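Long-range contact in lipopolysaccharide core heptose(I) kinase WaaP (Pseudomonas aeruginosa, PDB 6DFL), which phosphorylates the first heptose of the lipopolysaccharide inner core using ATP and also autophosphorylates on tyrosine as a protein-tyrosine kinase: residues R138-M150 / P176-D188. Sequence-based numbering, arbitrary orientation.
Sequences RLKRALVEAVARM and PVSADDFRLSVID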
loop_
_atom_site.group_PDB
_atom_site.type_symbol
_atom_site.label_atom_id
_atom_site.label_comp_id
_atom_site.label_asym_id
_atom_site.label_seq_id
_atom_site.Cartn_x
_atom_site.Cartn_y
_atom_site.Cartn_z
ATOM N N ARG A 138 15.980 -1.711 5.114
ATOM C CA ARG A 138 15.792 -1.550 3.675
ATOM C C ARG A 138 14.576 -2.332 3.188
ATOM O O ARG A 138 13.799 -1.828 2.369
ATOM C CB ARG A 138 17.055 -1.963 2.921
ATOM C CG ARG A 138 17.565 -0.866 1.987
ATOM C CD ARG A 138 18.894 -1.214 1.313
ATOM N NE ARG A 138 18.719 -2.161 0.218
ATOM C CZ ARG A 138 19.042 -3.448 0.285
ATOM N NH1 ARG A 138 18.842 -4.241 -0.763
ATOM N NH2 ARG A 138 19.571 -3.941 1.401
ATOM N N LEU A 139 14.383 -3.556 3.689
ATOM C CA LEU A 139 13.157 -4.283 3.372
ATOM C C LEU A 139 11.928 -3.476 3.766
ATOM O O LEU A 139 10.969 -3.357 2.992
ATOM C CB LEU A 139 13.129 -5.633 4.077
ATOM C CG LEU A 139 11.846 -6.377 3.715
ATOM C CD1 LEU A 139 11.750 -6.517 2.201
ATOM C CD2 LEU A 139 11.810 -7.734 4.376
ATOM N N LYS A 140 11.948 -2.905 4.964
ATOM C CA LYS A 140 10.820 -2.118 5.434
ATOM C C LYS A 140 10.509 -0.992 4.461
ATOM O O LYS A 140 9.402 -0.903 3.920
ATOM C CB LYS A 140 11.128 -1.577 6.826
ATOM C CG LYS A 140 10.016 -0.786 7.450
ATOM C CD LYS A 140 10.503 -0.218 8.754
ATOM C CE LYS A 140 9.422 0.563 9.438
ATOM N NZ LYS A 140 10.047 1.362 10.527
ATOM N N ARG A 141 11.501 -0.143 4.185
ATOM C CA ARG A 141 11.262 1.020 3.335
ATOM C C ARG A 141 10.852 0.612 1.920
ATOM O O ARG A 141 9.978 1.239 1.312
ATOM C CB ARG A 141 12.501 1.909 3.337
ATOM C CG ARG A 141 12.793 2.525 4.711
ATOM C CD ARG A 141 13.973 3.497 4.626
ATOM N NE ARG A 141 15.260 2.860 4.889
ATOM C CZ ARG A 141 15.915 2.958 6.041
ATOM N NH1 ARG A 141 15.407 3.660 7.051
ATOM N NH2 ARG A 141 17.086 2.355 6.179
ATOM N N ALA A 142 11.424 -0.467 1.397
ATOM C CA ALA A 142 10.997 -0.941 0.086
ATOM C C ALA A 142 9.518 -1.322 0.076
ATOM O O ALA A 142 8.820 -1.059 -0.913
ATOM C CB ALA A 142 11.856 -2.124 -0.343
ATOM N N LEU A 143 9.014 -1.934 1.158
ATOM C CA LEU A 143 7.593 -2.278 1.212
ATOM C C LEU A 143 6.726 -1.031 1.352
ATOM O O LEU A 143 5.742 -0.868 0.625
ATOM C CB LEU A 143 7.336 -3.249 2.360
ATOM C CG LEU A 143 7.838 -4.654 2.070
ATOM C CD1 LEU A 143 7.931 -5.467 3.336
ATOM C CD2 LEU A 143 6.918 -5.329 1.087
ATOM N N VAL A 144 7.080 -0.136 2.280
ATOM C CA VAL A 144 6.390 1.147 2.375
ATOM C C VAL A 144 6.296 1.798 0.999
ATOM O O VAL A 144 5.231 2.275 0.590
ATOM C CB VAL A 144 7.109 2.074 3.373
ATOM C CG1 VAL A 144 6.564 3.479 3.242
ATOM C CG2 VAL A 144 6.952 1.564 4.802
ATOM N N GLU A 145 7.410 1.819 0.258
ATOM C CA GLU A 145 7.403 2.522 -1.020
ATOM C C GLU A 145 6.623 1.746 -2.061
ATOM O O GLU A 145 5.916 2.344 -2.880
ATOM C CB GLU A 145 8.830 2.782 -1.506
ATOM C CG GLU A 145 9.603 3.664 -0.561
ATOM C CD GLU A 145 10.951 4.070 -1.132
ATOM O OE1 GLU A 145 11.142 3.878 -2.355
ATOM O OE2 GLU A 145 11.807 4.571 -0.361
ATOM N N ALA A 146 6.743 0.419 -2.055
ATOM C CA ALA A 146 5.998 -0.372 -3.023
ATOM C C ALA A 146 4.491 -0.174 -2.865
ATOM O O ALA A 146 3.744 -0.279 -3.846
ATOM C CB ALA A 146 6.363 -1.846 -2.884
ATOM N N VAL A 147 4.021 0.151 -1.660
ATOM C CA VAL A 147 2.585 0.364 -1.520
ATOM C C VAL A 147 2.235 1.769 -1.960
ATOM O O VAL A 147 1.219 1.992 -2.631
ATOM C CB VAL A 147 2.118 0.086 -0.078
ATOM C CG1 VAL A 147 0.636 0.353 0.059
ATOM C CG2 VAL A 147 2.463 -1.343 0.308
ATOM N N ALA A 148 3.064 2.734 -1.570
ATOM C CA ALA A 148 2.940 4.089 -2.097
ATOM C C ALA A 148 2.816 4.083 -3.618
ATOM O O ALA A 148 1.942 4.749 -4.172
ATOM C CB ALA A 148 4.120 4.923 -1.636
ATOM N N ARG A 149 3.602 3.257 -4.308
ATOM C CA ARG A 149 3.513 3.237 -5.766
ATOM C C ARG A 149 2.201 2.645 -6.246
ATOM O O ARG A 149 1.597 3.141 -7.207
ATOM C CB ARG A 149 4.685 2.465 -6.371
ATOM C CG ARG A 149 5.970 3.279 -6.463
ATOM C CD ARG A 149 7.045 2.552 -7.261
ATOM N NE ARG A 149 7.266 1.170 -6.818
ATOM C CZ ARG A 149 8.243 0.790 -5.996
ATOM N NH1 ARG A 149 9.096 1.698 -5.516
ATOM N NH2 ARG A 149 8.365 -0.498 -5.653
HETATM N N MSE A 150 1.746 1.567 -5.612
HETATM C CA MSE A 150 0.573 0.884 -6.111
HETATM C C MSE A 150 -0.658 1.725 -5.890
HETATM O O MSE A 150 -1.482 1.881 -6.789
HETATM C CB MSE A 150 0.429 -0.457 -5.449
HETATM C CG MSE A 150 1.475 -1.457 -5.872
HETATM SE SE MSE A 150 1.037 -3.171 -5.044
HETATM C CE MSE A 150 -0.619 -3.602 -5.953
ATOM N N PRO A 176 11.964 -16.366 -2.007
ATOM C CA PRO A 176 12.435 -15.639 -0.826
ATOM C C PRO A 176 12.315 -14.138 -1.045
ATOM O O PRO A 176 12.549 -13.626 -2.143
ATOM C CB PRO A 176 13.894 -16.078 -0.679
ATOM C CG PRO A 176 14.268 -16.609 -2.009
ATOM C CD PRO A 176 13.028 -17.199 -2.597
ATOM N N VAL A 177 11.930 -13.443 0.015
ATOM C CA VAL A 177 11.641 -12.020 -0.034
ATOM C C VAL A 177 12.856 -11.252 0.473
ATOM O O VAL A 177 13.369 -11.541 1.560
ATOM C CB VAL A 177 10.387 -11.696 0.795
ATOM C CG1 VAL A 177 10.202 -10.202 0.919
ATOM C CG2 VAL A 177 9.166 -12.337 0.160
ATOM N N SER A 178 13.316 -10.274 -0.315
ATOM C CA SER A 178 14.375 -9.360 0.093
ATOM C C SER A 178 13.997 -7.951 -0.336
ATOM O O SER A 178 13.021 -7.746 -1.061
ATOM C CB SER A 178 15.717 -9.724 -0.531
ATOM O OG SER A 178 15.898 -8.975 -1.727
ATOM N N ALA A 179 14.813 -6.973 0.079
ATOM C CA ALA A 179 14.527 -5.585 -0.277
ATOM C C ALA A 179 14.679 -5.341 -1.773
ATOM O O ALA A 179 14.139 -4.359 -2.304
ATOM C CB ALA A 179 15.436 -4.638 0.503
ATOM N N ASP A 180 15.411 -6.205 -2.468
ATOM C CA ASP A 180 15.676 -5.979 -3.878
ATOM C C ASP A 180 14.740 -6.762 -4.764
ATOM O O ASP A 180 14.636 -6.460 -5.959
ATOM C CB ASP A 180 17.126 -6.336 -4.211
ATOM C CG ASP A 180 18.104 -5.469 -3.467
ATOM O OD1 ASP A 180 17.905 -4.235 -3.473
ATOM O OD2 ASP A 180 19.042 -6.013 -2.845
ATOM N N ASP A 181 14.033 -7.728 -4.197
ATOM C CA ASP A 181 13.213 -8.630 -4.991
ATOM C C ASP A 181 12.015 -9.066 -4.143
ATOM O O ASP A 181 12.164 -9.864 -3.209
ATOM C CB ASP A 181 14.046 -9.813 -5.451
ATOM C CG ASP A 181 13.416 -10.537 -6.603
ATOM O OD1 ASP A 181 13.361 -9.936 -7.704
ATOM O OD2 ASP A 181 12.972 -11.697 -6.408
ATOM N N PHE A 182 10.841 -8.519 -4.470
ATOM C CA PHE A 182 9.556 -8.898 -3.886
ATOM C C PHE A 182 8.450 -8.287 -4.734
ATOM O O PHE A 182 8.630 -7.218 -5.323
ATOM C CB PHE A 182 9.420 -8.426 -2.434
ATOM C CG PHE A 182 9.377 -6.932 -2.279
ATOM C CD1 PHE A 182 10.545 -6.207 -2.085
ATOM C CD2 PHE A 182 8.172 -6.250 -2.309
ATOM C CE1 PHE A 182 10.519 -4.823 -1.931
ATOM C CE2 PHE A 182 8.134 -4.856 -2.159
ATOM C CZ PHE A 182 9.316 -4.144 -1.970
ATOM N N ARG A 183 7.300 -8.961 -4.788
ATOM C CA ARG A 183 6.162 -8.413 -5.511
ATOM C C ARG A 183 4.907 -8.429 -4.648
ATOM O O ARG A 183 4.670 -9.368 -3.877
ATOM C CB ARG A 183 5.908 -9.161 -6.820
ATOM C CG ARG A 183 5.653 -10.627 -6.674
ATOM C CD ARG A 183 5.571 -11.277 -8.036
ATOM N NE ARG A 183 5.228 -12.687 -7.921
ATOM C CZ ARG A 183 4.044 -13.198 -8.235
ATOM N NH1 ARG A 183 3.074 -12.414 -8.695
ATOM N NH2 ARG A 183 3.830 -14.499 -8.088
ATOM N N LEU A 184 4.120 -7.369 -4.779
ATOM C CA LEU A 184 2.861 -7.200 -4.090
ATOM C C LEU A 184 1.709 -7.413 -5.063
ATOM O O LEU A 184 1.878 -7.328 -6.280
ATOM C CB LEU A 184 2.773 -5.813 -3.449
ATOM C CG LEU A 184 3.820 -5.543 -2.368
ATOM C CD1 LEU A 184 3.591 -4.206 -1.707
ATOM C CD2 LEU A 184 3.841 -6.656 -1.321
ATOM N N SER A 185 0.543 -7.763 -4.510
ATOM C CA SER A 185 -0.724 -7.689 -5.221
ATOM C C SER A 185 -1.747 -7.048 -4.300
ATOM O O SER A 185 -1.791 -7.355 -3.101
ATOM C CB SER A 185 -1.217 -9.061 -5.661
ATOM O OG SER A 185 -0.263 -9.702 -6.470
ATOM N N VAL A 186 -2.543 -6.151 -4.844
ATOM C CA VAL A 186 -3.669 -5.605 -4.100
ATOM C C VAL A 186 -4.876 -6.509 -4.328
ATOM O O VAL A 186 -5.117 -6.978 -5.447
ATOM C CB VAL A 186 -3.963 -4.156 -4.523
ATOM C CG1 VAL A 186 -4.192 -4.063 -6.045
ATOM C CG2 VAL A 186 -5.171 -3.599 -3.736
ATOM N N ILE A 187 -5.626 -6.775 -3.263
ATOM C CA ILE A 187 -6.803 -7.623 -3.402
ATOM C C ILE A 187 -7.988 -6.902 -2.800
ATOM O O ILE A 187 -7.899 -5.712 -2.478
ATOM C CB ILE A 187 -6.602 -8.990 -2.732
ATOM C CG1 ILE A 187 -6.411 -8.788 -1.224
ATOM C CG2 ILE A 187 -5.423 -9.722 -3.352
ATOM C CD1 ILE A 187 -6.654 -10.025 -0.382
ATOM N N ASP A 188 -9.072 -7.658 -2.592
ATOM C CA ASP A 188 -10.399 -7.221 -2.194
ATOM C C ASP A 188 -10.827 -5.894 -2.772
ATOM O O ASP A 188 -10.681 -4.856 -2.118
ATOM C CB ASP A 188 -10.542 -7.092 -0.693
ATOM C CG ASP A 188 -11.936 -6.623 -0.321
ATOM O OD1 ASP A 188 -12.901 -7.149 -0.919
ATOM O OD2 ASP A 188 -12.081 -5.710 0.510
#
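The ring of Phe182 receives Leu143 over one face, offset toward the rim, with branch CD2 touching, 3.5 Å from Phe182 CE2. Near the ring plane, its edge meets helix 138-150: Ala142 O is 3.3 Å from Phe182 CZ, and Ala146 CB is 3.6 Å from Phe182 CE2. A chi1 of 66° puts CG of Phe182 between the backbone N and the carbonyl carbon, which directs the ring at the two alanines, whose short side chains let it approach the helix backbone. The second flat group, the Arg138 guanidinium, has Ala179 CB over one face and the Asp180 carboxylate at its edge. Arg138 NH1 alone makes this salt bridge, 2.7 Å from Asp180 OD2, with a weak hydrogen bond to Asp180 OD1; the two planes are 35° apart. Ser178 OG accepts from Asp180 N (2.9 Å) in an ST turn.

Farther along the helix the contact is apolar. Leu184 CD1 touches both Ala146 CB and Val147 CG2, while the selenium of selenomethionine Met150 lies 3.5 Å from Leu184 CB. Bent at its last torsion, Met150 brings CE within 3.6 Å of Val186 CG1.

The helix and strand 184-186 run at 40° with axes 9.8 Å apart, packing helix 137-156 on the edge strand of a three-stranded antiparallel sheet in this kinase-like fold. Phe182 also touches Leu171 of strand 169-172, helix 123-127 borders Leu143 and Leu184 through Phe126 and Leu123, and Val147 touches bound palmitoyl phosphopantetheine, whose pocket is also lined by Leu225, Phe227 and Leu228 of helix 221-232; the same helix packs against Ala148.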